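PDB 1Y56: sarcosine oxidase from Pyrococcus horikoshii, which probably oxidises L-proline as the FAD-binding beta subunit of a dehydrogenase complex that also carries FMN and ATP. Local coordinates for residues F45-G50 / A146-A151; G13-V18 / H336-A341; A227-P232 / T253-G258. All blocks are in the same frame, centred on the assembly; numbering follows the deposited sequence.

Contact 1: F45-G50 / A146-A151. With FAD (flavin-adenine dinucleotide), chain I.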
loop_
_atom_site.group_PDB
_atom_site.type_symbol
_atom_site.label_atom_id
_atom_site.label_comp_id
_atom_site.label_asym_id
_atom_site.label_seq_id
_atom_site.Cartn_x
_atom_site.Cartn_y
_atom_site.Cartn_z
ATOM N N PHE B 45 6.743 42.358 -4.046
ATOM C CA PHE B 45 6.324 41.595 -5.200
ATOM C C PHE B 45 4.818 41.659 -5.431
ATOM O O PHE B 45 4.342 41.384 -6.528
ATOM C CB PHE B 45 6.770 40.145 -5.039
ATOM C CG PHE B 45 6.824 39.391 -6.319
ATOM C CD1 PHE B 45 7.873 39.591 -7.213
ATOM C CD2 PHE B 45 5.822 38.477 -6.641
ATOM C CE1 PHE B 45 7.927 38.881 -8.425
ATOM C CE2 PHE B 45 5.857 37.761 -7.839
ATOM C CZ PHE B 45 6.914 37.958 -8.738
ATOM N N ARG B 46 4.073 42.018 -4.391
ATOM C CA ARG B 46 2.608 42.001 -4.434
ATOM C C ARG B 46 2.037 43.417 -4.436
ATOM O O ARG B 46 0.821 43.630 -4.490
ATOM C CB ARG B 46 2.078 41.190 -3.253
ATOM C CG ARG B 46 2.235 39.713 -3.459
ATOM C CD ARG B 46 2.741 38.998 -2.219
ATOM N NE ARG B 46 3.182 37.631 -2.537
ATOM C CZ ARG B 46 2.373 36.609 -2.850
ATOM N NH1 ARG B 46 2.891 35.420 -3.123
ATOM N NH2 ARG B 46 1.053 36.759 -2.896
ATOM N N CYS B 47 2.960 44.368 -4.428
ATOM C CA CYS B 47 2.708 45.780 -4.235
ATOM C C CYS B 47 2.006 46.471 -5.398
ATOM O O CYS B 47 2.155 46.076 -6.562
ATOM C CB CYS B 47 4.055 46.447 -4.006
ATOM S SG CYS B 47 3.944 48.180 -3.673
ATOM N N GLY B 48 1.261 47.528 -5.062
ATOM C CA GLY B 48 0.654 48.442 -6.040
ATOM C C GLY B 48 1.716 49.313 -6.684
ATOM O O GLY B 48 2.902 48.984 -6.647
ATOM N N THR B 49 1.333 50.432 -7.280
ATOM C CA THR B 49 2.377 51.212 -7.944
ATOM C C THR B 49 2.757 52.579 -7.300
ATOM O O THR B 49 3.094 53.507 -8.022
ATOM C CB THR B 49 2.196 51.254 -9.524
ATOM O OG1 THR B 49 0.858 51.623 -9.874
ATOM C CG2 THR B 49 2.500 49.898 -10.161
ATOM N N GLY B 50 2.744 52.674 -5.953
ATOM C CA GLY B 50 3.262 53.858 -5.166
ATOM C C GLY B 50 2.464 55.032 -5.641
ATOM O O GLY B 50 1.323 54.808 -6.031
ATOM N N ALA B 146 5.254 53.556 -10.319
ATOM C CA ALA B 146 6.436 52.845 -10.805
ATOM C C ALA B 146 6.202 51.371 -10.516
ATOM O O ALA B 146 5.392 51.052 -9.654
ATOM C CB ALA B 146 7.684 53.332 -10.085
ATOM N N ASP B 147 6.905 50.478 -11.218
ATOM C CA ASP B 147 6.789 49.040 -10.959
ATOM C C ASP B 147 7.730 48.610 -9.830
ATOM O O ASP B 147 8.959 48.675 -9.982
ATOM C CB ASP B 147 7.045 48.212 -12.219
ATOM C CG ASP B 147 6.889 46.712 -11.977
ATOM O OD1 ASP B 147 7.928 46.026 -11.795
ATOM O OD2 ASP B 147 5.729 46.219 -11.954
ATOM N N PRO B 148 7.157 48.165 -8.689
ATOM C CA PRO B 148 8.002 47.871 -7.541
ATOM C C PRO B 148 9.054 46.819 -7.841
ATOM O O PRO B 148 10.156 46.901 -7.297
ATOM C CB PRO B 148 7.004 47.384 -6.489
ATOM C CG PRO B 148 5.742 48.030 -6.879
ATOM C CD PRO B 148 5.739 47.935 -8.367
ATOM N N PHE B 149 8.750 45.861 -8.713
ATOM C CA PHE B 149 9.743 44.832 -9.022
ATOM C C PHE B 149 10.870 45.358 -9.899
ATOM O O PHE B 149 12.052 45.141 -9.610
ATOM C CB PHE B 149 9.126 43.565 -9.636
ATOM C CG PHE B 149 10.062 42.388 -9.610
ATOM C CD1 PHE B 149 10.490 41.793 -10.789
ATOM C CD2 PHE B 149 10.574 41.920 -8.391
ATOM C CE1 PHE B 149 11.378 40.721 -10.758
ATOM C CE2 PHE B 149 11.457 40.856 -8.351
ATOM C CZ PHE B 149 11.858 40.253 -9.536
ATOM N N GLU B 150 10.493 46.050 -10.970
ATOM C CA GLU B 150 11.458 46.708 -11.825
ATOM C C GLU B 150 12.413 47.567 -10.998
ATOM O O GLU B 150 13.635 47.425 -11.116
ATOM C CB GLU B 150 10.759 47.568 -12.871
ATOM C CG GLU B 150 11.640 47.804 -14.086
ATOM C CD GLU B 150 11.224 48.989 -14.961
ATOM O OE1 GLU B 150 10.049 49.446 -14.907
ATOM O OE2 GLU B 150 12.098 49.465 -15.722
ATOM N N ALA B 151 11.847 48.436 -10.158
ATOM C CA ALA B 151 12.621 49.383 -9.359
ATOM C C ALA B 151 13.544 48.723 -8.329
ATOM O O ALA B 151 14.650 49.196 -8.077
ATOM C CB ALA B 151 11.697 50.368 -8.685
HETATM P PA FAD I . 9.076 43.208 1.956
HETATM O O1A FAD I . 8.118 42.179 2.477
HETATM O O2A FAD I . 8.985 43.602 0.505
HETATM O O5B FAD I . 10.567 42.746 2.327
HETATM C C5B FAD I . 10.836 41.996 3.500
HETATM C C4B FAD I . 11.699 40.824 3.076
HETATM O O4B FAD I . 12.292 40.239 4.229
HETATM C C3B FAD I . 10.907 39.721 2.378
HETATM O O3B FAD I . 11.341 39.601 1.013
HETATM C C2B FAD I . 11.205 38.468 3.185
HETATM O O2B FAD I . 11.571 37.344 2.401
HETATM C C1B FAD I . 12.421 38.848 3.984
HETATM N N9A FAD I . 12.529 38.056 5.228
HETATM C C8A FAD I . 11.567 37.797 6.134
HETATM N N7A FAD I . 12.096 37.012 7.101
HETATM C C5A FAD I . 13.388 36.788 6.790
HETATM C C6A FAD I . 14.422 36.083 7.396
HETATM N N6A FAD I . 14.217 35.430 8.567
HETATM N N1A FAD I . 15.635 36.057 6.810
HETATM C C2A FAD I . 15.865 36.703 5.646
HETATM N N3A FAD I . 14.889 37.394 5.036
HETATM C C4A FAD I . 13.652 37.450 5.601
HETATM N N1 FAD I . 3.238 50.579 -0.913
HETATM C C2 FAD I . 3.326 51.741 -1.587
HETATM O O2 FAD I . 4.179 52.574 -1.231
HETATM N N3 FAD I . 2.525 52.035 -2.630
HETATM C C4 FAD I . 1.585 51.179 -3.075
HETATM O O4 FAD I . 0.856 51.467 -4.054
HETATM C C4X FAD I . 1.420 49.962 -2.425
HETATM N N5 FAD I . 0.493 49.046 -2.806
HETATM C C5X FAD I . 0.378 47.864 -2.147
HETATM C C6 FAD I . -0.589 46.945 -2.573
HETATM C C7 FAD I . -0.732 45.715 -1.924
HETATM C C7M FAD I . -1.783 44.735 -2.395
HETATM C C8 FAD I . 0.102 45.413 -0.837
HETATM C C8M FAD I . -0.004 44.130 -0.110
HETATM C C9 FAD I . 1.065 46.326 -0.409
HETATM C C9A FAD I . 1.219 47.553 -1.056
HETATM N N10 FAD I . 2.160 48.417 -0.621
HETATM C C10 FAD I . 2.317 49.665 -1.272
HETATM C "C1'" FAD I . 2.994 48.077 0.526
HETATM C "C2'" FAD I . 4.402 47.768 0.094
HETATM O "O2'" FAD I . 4.365 46.547 -0.633
HETATM C "C3'" FAD I . 5.244 47.568 1.333
HETATM O "O3'" FAD I . 5.136 48.724 2.174
HETATM C "C4'" FAD I . 6.693 47.350 0.938
HETATM O "O4'" FAD I . 6.830 46.219 0.058
HETATM C "C5'" FAD I . 7.553 47.127 2.168
HETATM O "O5'" FAD I . 8.817 46.713 1.669
HETATM P P FAD I . 9.783 45.899 2.629
HETATM O O1P FAD I . 9.778 46.603 3.961
HETATM O O2P FAD I . 11.056 45.672 1.866
HETATM O O3P FAD I . 8.932 44.545 2.833
#
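Phe45 and Phe149 both carry CG anti to the backbone N (chi1 -160° and -165°), and the two rings meet edge to face. The Phe45 edge, at CD1 and CE1, comes over one face of Phe149 toward its rim. The centroids lie 5.3 Å apart and the planes stand at 85°. Ile437 of the PH1363 chain packs on Phe149, and Arg440 of that chain makes a cation-pi contact with the Phe45 ring and a hydrogen bond to Phe45 O, so this pair sits at the subunit interface.

Cys47 SG is also anti to its backbone N. It lies between Pro148 and the flavin. Pro148 CG packs on Cys47 SG at 3.7 Å, while SG stands over one face of the isoalloxazine, 3.3 Å from FAD C10 and equally near FAD C4X. The Pro148 ring reaches on to the carbonyl of Gly48, and Thr49 CG2 approaches Pro148 CD at 4.2 Å. Asp147 caps helix 148-161: Glu150 N donates to Asp147 OD1 on its anti lone pair at 2.7 Å.

Segment 45-50 runs between two flavins. Arg46 forms a salt bridge to the FMN phosphate and also bonds to Ala305. On the other side, Gly50 N donates to FAD O4 at 2.9 Å, and Gly48 N lies 2.8 Å from FAD N5. A donor at O4 would probably draw electron density toward the pyrimidine end and so ease reduction of the flavin.

Contact 2: G13-V18 / H336-A341; sequences GGIVGV and HGFMMA. With FAD (flavin-adenine dinucleotide), chain I.
Ile15 and Phe338 meet obliquely at the heart of the apolar contact. Ile15 CG1, anti to the backbone N (chi1 -169°), touches the edge of the Phe338 ring at CD2, 3.7 Å away. The same carbon meets Ala341 CB at 3.6 Å, so this one carbon touches two residues of helix 337-354. Val16 adds CG2, which lies 4.2 Å from Ala341 CB. All five touching residues are buried. No hydrogen bond joins the two segments directly. Trp71 meets the Phe338 ring elsewhere, and Thr152 of helix 148-161 packs on Ile15.

Segment 13-18 is the turn and first helical residues of a Rossmann-type dinucleotide fold. Gly14 and Gly17 fit its GxGxxG pattern. Gly14 is the N-cap of helix 15-26, and a CB on it would run into FAD O2A.

The polar interactions go to FAD. Val16 N donates to the phosphate oxygen FAD O2P at 3.1 Å. The start of helix 15-26 faces this phosphate, and its dipole is likely to offset part of the negative charge. Helix 337-354 grips the cofactor at two other points. Met339 N donates to FAD O2 at 2.7 Å, nearly straight at 172°. Gly337 N makes a weak bond to the ribityl hydroxyl FAD O3' at 2.9 Å. The donor on O2 is likely to stabilise charge that gathers on the pyrimidine end of a reduced flavin. Side-chain carbons also crowd this oxygen: Phe338 CB approaches FAD O2 at 3.3 Å, and Met339 CG and CE lie close to it.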
loop_
_atom_site.group_PDB
_atom_site.type_symbol
_atom_site.label_atom_id
_atom_site.label_comp_id
_atom_site.label_asym_id
_atom_site.label_seq_id
_atom_site.Cartn_x
_atom_site.Cartn_y
_atom_site.Cartn_z
ATOM N N GLY B 13 15.444 41.542 1.689
ATOM C CA GLY B 13 15.838 42.096 0.399
ATOM C C GLY B 13 14.655 42.545 -0.438
ATOM O O GLY B 13 14.569 42.253 -1.631
ATOM N N GLY B 14 13.724 43.237 0.198
ATOM C CA GLY B 14 12.634 43.874 -0.522
ATOM C C GLY B 14 13.027 45.299 -0.834
ATOM O O GLY B 14 14.183 45.705 -0.595
ATOM N N ILE B 15 12.073 46.072 -1.352
ATOM C CA ILE B 15 12.360 47.442 -1.746
ATOM C C ILE B 15 13.102 48.177 -0.623
ATOM O O ILE B 15 14.114 48.821 -0.871
ATOM C CB ILE B 15 11.087 48.203 -2.247
ATOM C CG1 ILE B 15 11.444 49.547 -2.906
ATOM C CG2 ILE B 15 10.069 48.382 -1.127
ATOM C CD1 ILE B 15 12.532 49.475 -3.977
ATOM N N VAL B 16 12.635 48.029 0.611
ATOM C CA VAL B 16 13.251 48.735 1.731
ATOM C C VAL B 16 14.669 48.236 2.025
ATOM O O VAL B 16 15.615 49.027 2.113
ATOM C CB VAL B 16 12.356 48.702 2.979
ATOM C CG1 VAL B 16 13.030 49.402 4.143
ATOM C CG2 VAL B 16 11.042 49.375 2.655
ATOM N N GLY B 17 14.807 46.921 2.150
ATOM C CA GLY B 17 16.098 46.314 2.430
ATOM C C GLY B 17 17.151 46.702 1.412
ATOM O O GLY B 17 18.240 47.123 1.801
ATOM N N VAL B 18 16.831 46.577 0.117
ATOM C CA VAL B 18 17.837 46.805 -0.939
ATOM C C VAL B 18 18.144 48.293 -1.098
ATOM O O VAL B 18 19.279 48.673 -1.415
ATOM C CB VAL B 18 17.501 46.132 -2.321
ATOM C CG1 VAL B 18 16.700 44.883 -2.125
ATOM C CG2 VAL B 18 16.775 47.072 -3.259
ATOM N N HIS B 336 2.205 51.752 2.638
ATOM C CA HIS B 336 2.805 52.796 1.829
ATOM C C HIS B 336 4.321 52.812 2.000
ATOM O O HIS B 336 4.958 53.858 1.904
ATOM C CB HIS B 336 2.188 54.149 2.183
ATOM C CG HIS B 336 2.257 54.484 3.641
ATOM N ND1 HIS B 336 1.172 54.370 4.483
ATOM C CD2 HIS B 336 3.282 54.926 4.410
ATOM C CE1 HIS B 336 1.524 54.729 5.705
ATOM N NE2 HIS B 336 2.801 55.064 5.689
ATOM N N GLY B 337 4.897 51.642 2.251
ATOM C CA GLY B 337 6.339 51.527 2.421
ATOM C C GLY B 337 7.150 51.496 1.142
ATOM O O GLY B 337 8.348 51.765 1.172
ATOM N N PHE B 338 6.526 51.162 0.015
ATOM C CA PHE B 338 7.250 51.162 -1.263
ATOM C C PHE B 338 7.674 52.580 -1.664
ATOM O O PHE B 338 8.848 52.822 -1.933
ATOM C CB PHE B 338 6.433 50.486 -2.365
ATOM C CG PHE B 338 6.860 50.847 -3.755
ATOM C CD1 PHE B 338 6.030 51.610 -4.571
ATOM C CD2 PHE B 338 8.079 50.417 -4.264
ATOM C CE1 PHE B 338 6.416 51.947 -5.885
ATOM C CE2 PHE B 338 8.478 50.752 -5.576
ATOM C CZ PHE B 338 7.647 51.514 -6.381
ATOM N N MET B 339 6.715 53.505 -1.670
ATOM C CA MET B 339 6.975 54.905 -1.978
ATOM C C MET B 339 8.025 55.548 -1.062
ATOM O O MET B 339 8.814 56.380 -1.505
ATOM C CB MET B 339 5.677 55.702 -1.968
ATOM C CG MET B 339 4.913 55.703 -0.664
ATOM S SD MET B 339 3.353 56.608 -0.839
ATOM C CE MET B 339 2.165 55.334 -1.294
ATOM N N MET B 340 8.058 55.142 0.202
ATOM C CA MET B 340 8.990 55.743 1.159
ATOM C C MET B 340 10.441 55.293 0.976
ATOM O O MET B 340 11.373 56.003 1.367
ATOM C CB MET B 340 8.554 55.431 2.588
ATOM C CG MET B 340 7.433 56.293 3.104
ATOM S SD MET B 340 6.945 55.863 4.782
ATOM C CE MET B 340 8.424 56.300 5.703
ATOM N N ALA B 341 10.616 54.113 0.386
ATOM C CA ALA B 341 11.875 53.381 0.449
ATOM C C ALA B 341 13.134 54.195 0.156
ATOM O O ALA B 341 14.051 54.186 0.973
ATOM C CB ALA B 341 11.813 52.126 -0.419
HETATM P PA FAD I . 9.076 43.208 1.956
HETATM O O1A FAD I . 8.118 42.179 2.477
HETATM O O2A FAD I . 8.985 43.602 0.505
HETATM O O5B FAD I . 10.567 42.746 2.327
HETATM C C5B FAD I . 10.836 41.996 3.500
HETATM C C4B FAD I . 11.699 40.824 3.076
HETATM O O4B FAD I . 12.292 40.239 4.229
HETATM C C3B FAD I . 10.907 39.721 2.378
HETATM O O3B FAD I . 11.341 39.601 1.013
HETATM C C2B FAD I . 11.205 38.468 3.185
HETATM O O2B FAD I . 11.571 37.344 2.401
HETATM C C1B FAD I . 12.421 38.848 3.984
HETATM N N9A FAD I . 12.529 38.056 5.228
HETATM C C8A FAD I . 11.567 37.797 6.134
HETATM N N7A FAD I . 12.096 37.012 7.101
HETATM C C5A FAD I . 13.388 36.788 6.790
HETATM C C6A FAD I . 14.422 36.083 7.396
HETATM N N6A FAD I . 14.217 35.430 8.567
HETATM N N1A FAD I . 15.635 36.057 6.810
HETATM C C2A FAD I . 15.865 36.703 5.646
HETATM N N3A FAD I . 14.889 37.394 5.036
HETATM C C4A FAD I . 13.652 37.450 5.601
HETATM N N1 FAD I . 3.238 50.579 -0.913
HETATM C C2 FAD I . 3.326 51.741 -1.587
HETATM O O2 FAD I . 4.179 52.574 -1.231
HETATM N N3 FAD I . 2.525 52.035 -2.630
HETATM C C4 FAD I . 1.585 51.179 -3.075
HETATM O O4 FAD I . 0.856 51.467 -4.054
HETATM C C4X FAD I . 1.420 49.962 -2.425
HETATM N N5 FAD I . 0.493 49.046 -2.806
HETATM C C5X FAD I . 0.378 47.864 -2.147
HETATM C C6 FAD I . -0.589 46.945 -2.573
HETATM C C7 FAD I . -0.732 45.715 -1.924
HETATM C C7M FAD I . -1.783 44.735 -2.395
HETATM C C8 FAD I . 0.102 45.413 -0.837
HETATM C C8M FAD I . -0.004 44.130 -0.110
HETATM C C9 FAD I . 1.065 46.326 -0.409
HETATM C C9A FAD I . 1.219 47.553 -1.056
HETATM N N10 FAD I . 2.160 48.417 -0.621
HETATM C C10 FAD I . 2.317 49.665 -1.272
HETATM C "C1'" FAD I . 2.994 48.077 0.526
HETATM C "C2'" FAD I . 4.402 47.768 0.094
HETATM O "O2'" FAD I . 4.365 46.547 -0.633
HETATM C "C3'" FAD I . 5.244 47.568 1.333
HETATM O "O3'" FAD I . 5.136 48.724 2.174
HETATM C "C4'" FAD I . 6.693 47.350 0.938
HETATM O "O4'" FAD I . 6.830 46.219 0.058
HETATM C "C5'" FAD I . 7.553 47.127 2.168
HETATM O "O5'" FAD I . 8.817 46.713 1.669
HETATM P P FAD I . 9.783 45.899 2.629
HETATM O O1P FAD I . 9.778 46.603 3.961
HETATM O O2P FAD I . 11.056 45.672 1.866
HETATM O O3P FAD I . 8.932 44.545 2.833
#

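Contact 3: A227-P232 / T253-G258. With FMN (flavin mononucleotide), chain E.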
loop_
_atom_site.group_PDB
_atom_site.type_symbol
_atom_site.label_atom_id
_atom_site.label_comp_id
_atom_site.label_asym_id
_atom_site.label_seq_id
_atom_site.Cartn_x
_atom_site.Cartn_y
_atom_site.Cartn_z
ATOM N N ALA B 227 -5.671 42.746 -4.190
ATOM C CA ALA B 227 -5.708 43.538 -5.410
ATOM C C ALA B 227 -6.352 42.779 -6.559
ATOM O O ALA B 227 -6.459 41.550 -6.531
ATOM C CB ALA B 227 -4.304 44.042 -5.790
ATOM N N VAL B 228 -6.795 43.533 -7.558
ATOM C CA VAL B 228 -7.351 42.980 -8.785
ATOM C C VAL B 228 -6.571 43.525 -9.987
ATOM O O VAL B 228 -5.949 44.581 -9.910
ATOM C CB VAL B 228 -8.860 43.295 -8.890
ATOM C CG1 VAL B 228 -9.092 44.789 -9.021
ATOM C CG2 VAL B 228 -9.509 42.531 -10.027
ATOM N N ILE B 229 -6.575 42.781 -11.083
ATOM C CA ILE B 229 -6.055 43.289 -12.347
ATOM C C ILE B 229 -7.085 42.998 -13.437
ATOM O O ILE B 229 -7.653 41.903 -13.493
ATOM C CB ILE B 229 -4.654 42.684 -12.703
ATOM C CG1 ILE B 229 -4.073 43.337 -13.951
ATOM C CG2 ILE B 229 -4.718 41.147 -12.891
ATOM C CD1 ILE B 229 -3.740 44.760 -13.758
ATOM N N THR B 230 -7.347 43.982 -14.288
ATOM C CA THR B 230 -8.252 43.758 -15.407
ATOM C C THR B 230 -7.460 43.438 -16.668
ATOM O O THR B 230 -6.228 43.400 -16.650
ATOM C CB THR B 230 -9.161 44.964 -15.665
ATOM O OG1 THR B 230 -8.502 45.880 -16.545
ATOM C CG2 THR B 230 -9.500 45.676 -14.377
ATOM N N GLN B 231 -8.178 43.196 -17.761
ATOM C CA GLN B 231 -7.567 43.012 -19.071
ATOM C C GLN B 231 -6.938 44.329 -19.513
ATOM O O GLN B 231 -7.382 45.385 -19.081
ATOM C CB GLN B 231 -8.620 42.587 -20.069
ATOM C CG GLN B 231 -9.693 43.611 -20.267
ATOM C CD GLN B 231 -10.614 43.248 -21.400
ATOM O OE1 GLN B 231 -11.781 42.882 -21.188
ATOM N NE2 GLN B 231 -10.095 43.332 -22.622
ATOM N N PRO B 232 -5.900 44.275 -20.370
ATOM C CA PRO B 232 -5.257 45.504 -20.829
ATOM C C PRO B 232 -6.158 46.351 -21.721
ATOM O O PRO B 232 -7.035 45.830 -22.410
ATOM C CB PRO B 232 -4.054 45.002 -21.624
ATOM C CG PRO B 232 -3.881 43.585 -21.230
ATOM C CD PRO B 232 -5.257 43.089 -20.954
ATOM N N THR B 253 -5.528 52.456 -10.814
ATOM C CA THR B 253 -4.735 53.134 -11.842
ATOM C C THR B 253 -4.442 52.131 -12.969
ATOM O O THR B 253 -4.784 50.957 -12.855
ATOM C CB THR B 253 -3.412 53.711 -11.261
ATOM O OG1 THR B 253 -2.754 54.512 -12.250
ATOM C CG2 THR B 253 -2.476 52.584 -10.800
ATOM N N GLN B 254 -3.820 52.581 -14.053
ATOM C CA GLN B 254 -3.466 51.666 -15.130
ATOM C C GLN B 254 -1.984 51.316 -15.023
ATOM O O GLN B 254 -1.161 52.176 -14.700
ATOM C CB GLN B 254 -3.821 52.285 -16.483
ATOM C CG GLN B 254 -3.471 51.470 -17.704
ATOM C CD GLN B 254 -4.144 51.998 -18.967
ATOM O OE1 GLN B 254 -4.478 53.183 -19.059
ATOM N NE2 GLN B 254 -4.353 51.112 -19.947
ATOM N N THR B 255 -1.650 50.046 -15.252
ATOM C CA THR B 255 -0.249 49.628 -15.276
ATOM C C THR B 255 0.411 50.015 -16.601
ATOM O O THR B 255 -0.264 50.404 -17.577
ATOM C CB THR B 255 -0.081 48.112 -15.091
ATOM O OG1 THR B 255 -0.712 47.427 -16.175
ATOM C CG2 THR B 255 -0.673 47.652 -13.784
ATOM N N PHE B 256 1.738 49.889 -16.628
ATOM C CA PHE B 256 2.511 50.122 -17.837
ATOM C C PHE B 256 2.167 49.101 -18.921
ATOM O O PHE B 256 2.152 49.434 -20.095
ATOM C CB PHE B 256 4.002 50.162 -17.521
ATOM C CG PHE B 256 4.379 51.231 -16.515
ATOM C CD1 PHE B 256 3.756 52.482 -16.534
ATOM C CD2 PHE B 256 5.364 50.992 -15.554
ATOM C CE1 PHE B 256 4.099 53.465 -15.604
ATOM C CE2 PHE B 256 5.713 51.973 -14.623
ATOM C CZ PHE B 256 5.084 53.210 -14.652
ATOM N N HIS B 257 1.843 47.874 -18.520
ATOM C CA HIS B 257 1.310 46.883 -19.463
ATOM C C HIS B 257 -0.084 47.255 -20.041
ATOM O O HIS B 257 -0.422 46.831 -21.142
ATOM C CB HIS B 257 1.293 45.477 -18.827
ATOM C CG HIS B 257 0.846 44.387 -19.760
ATOM N ND1 HIS B 257 1.722 43.688 -20.566
ATOM C CD2 HIS B 257 -0.385 43.884 -20.023
ATOM C CE1 HIS B 257 1.052 42.799 -21.281
ATOM N NE2 HIS B 257 -0.229 42.896 -20.968
ATOM N N GLY B 258 -0.886 48.028 -19.303
ATOM C CA GLY B 258 -2.218 48.447 -19.773
ATOM C C GLY B 258 -3.366 47.937 -18.916
ATOM O O GLY B 258 -4.539 48.057 -19.287
HETATM N N1 FMN E . -1.492 38.887 -12.772
HETATM C C2 FMN E . -1.994 38.637 -14.004
HETATM O O2 FMN E . -2.571 37.548 -14.230
HETATM N N3 FMN E . -1.886 39.544 -14.994
HETATM C C4 FMN E . -1.269 40.721 -14.773
HETATM O O4 FMN E . -1.172 41.555 -15.699
HETATM C C4A FMN E . -0.739 41.005 -13.507
HETATM N N5 FMN E . -0.108 42.184 -13.254
HETATM C C5A FMN E . 0.414 42.480 -12.034
HETATM C C6 FMN E . 1.052 43.710 -11.833
HETATM C C7 FMN E . 1.599 44.038 -10.591
HETATM C C7M FMN E . 2.279 45.383 -10.441
HETATM C C8 FMN E . 1.501 43.114 -9.539
HETATM C C8M FMN E . 2.055 43.398 -8.193
HETATM C C9 FMN E . 0.868 41.885 -9.739
HETATM C C9A FMN E . 0.317 41.558 -10.983
HETATM N N10 FMN E . -0.331 40.316 -11.225
HETATM C C10 FMN E . -0.867 40.047 -12.501
HETATM C "C1'" FMN E . -0.491 39.322 -10.177
HETATM C "C2'" FMN E . 0.700 38.406 -10.077
HETATM O "O2'" FMN E . 0.293 37.120 -10.579
HETATM C "C3'" FMN E . 1.131 38.442 -8.599
HETATM O "O3'" FMN E . 2.560 38.374 -8.447
HETATM C "C4'" FMN E . 0.486 37.336 -7.827
HETATM O "O4'" FMN E . -0.544 36.831 -8.257
HETATM C "C5'" FMN E . 1.117 36.854 -6.538
HETATM O "O5'" FMN E . 1.325 35.448 -6.641
HETATM P P FMN E . 0.188 34.406 -6.175
HETATM O O1P FMN E . 0.281 34.455 -4.672
HETATM O O2P FMN E . 0.615 33.110 -6.815
HETATM O O3P FMN E . -1.125 34.915 -6.698
#
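Strand 221-230 of the mixed beta sheet brings Ile229 into the FMN pocket and against Thr255, in the loop that joins strands 250-253 and 261-263. Ile229 CG1 is anti to the backbone N (chi1 -174°). It lies 3.8 Å from FMN O4, and CG2 reaches FMN C2 and N3 at 3.9 Å. Both branches thus rest on the pyrimidine part of the flavin. CD1 points on to the loop and meets Thr255 CG2 at 4.2 Å. An alanine at Ile229 would probably open a gap beside the FMN pyrimidine ring and leave Thr255 CG2 without this neighbour.

Beyond the strand, Pro232 packs on the end of the loop. Its CG sits at the edge of the His257 ring, near the ring plane, 3.7 Å from His257 CD2. The two side chains cross at a slant. His443 of the PH1363 chain stacks on His257, so the loop also faces the partner subunit. Pro232 CA makes a CA-H...O contact with Gly258 O at 3.1 Å.

The loop is held by bonds within itself and to residues 234-238. Gly258 N bonds weakly to Thr255 O and Thr255 OG1, and Thr255 OG1 has a stronger partner in Gly259 N. Gln254 OE1 accepts from Ile238 N, and NE2 is also bonded to Lys234 O. Gln254 NE2 donates to Gly258 O at 3.1 Å, from 50° above the carbonyl plane.

Overall arrangement
Contact 2 opens first, at residues 13-18, and closes last, at 336-341. It joins the start of helix 15-26 to helix 337-354 and encloses the other two contacts. Inside it, contact 1 links residues 45-50 to the start of helix 148-161. Contact 3 then closes a short loop of the beta sheet, between strand 221-230 and the turn after strand 250-253. Contacts 1 and 3 follow one another in series; none cross. Contacts 1 and 2 touch where Phe338 packs on Cys47 and Pro148, and both reach FAD. Contact 1 meets contact 3 through Thr49 on Thr253 and joins the FAD side to the FMN side.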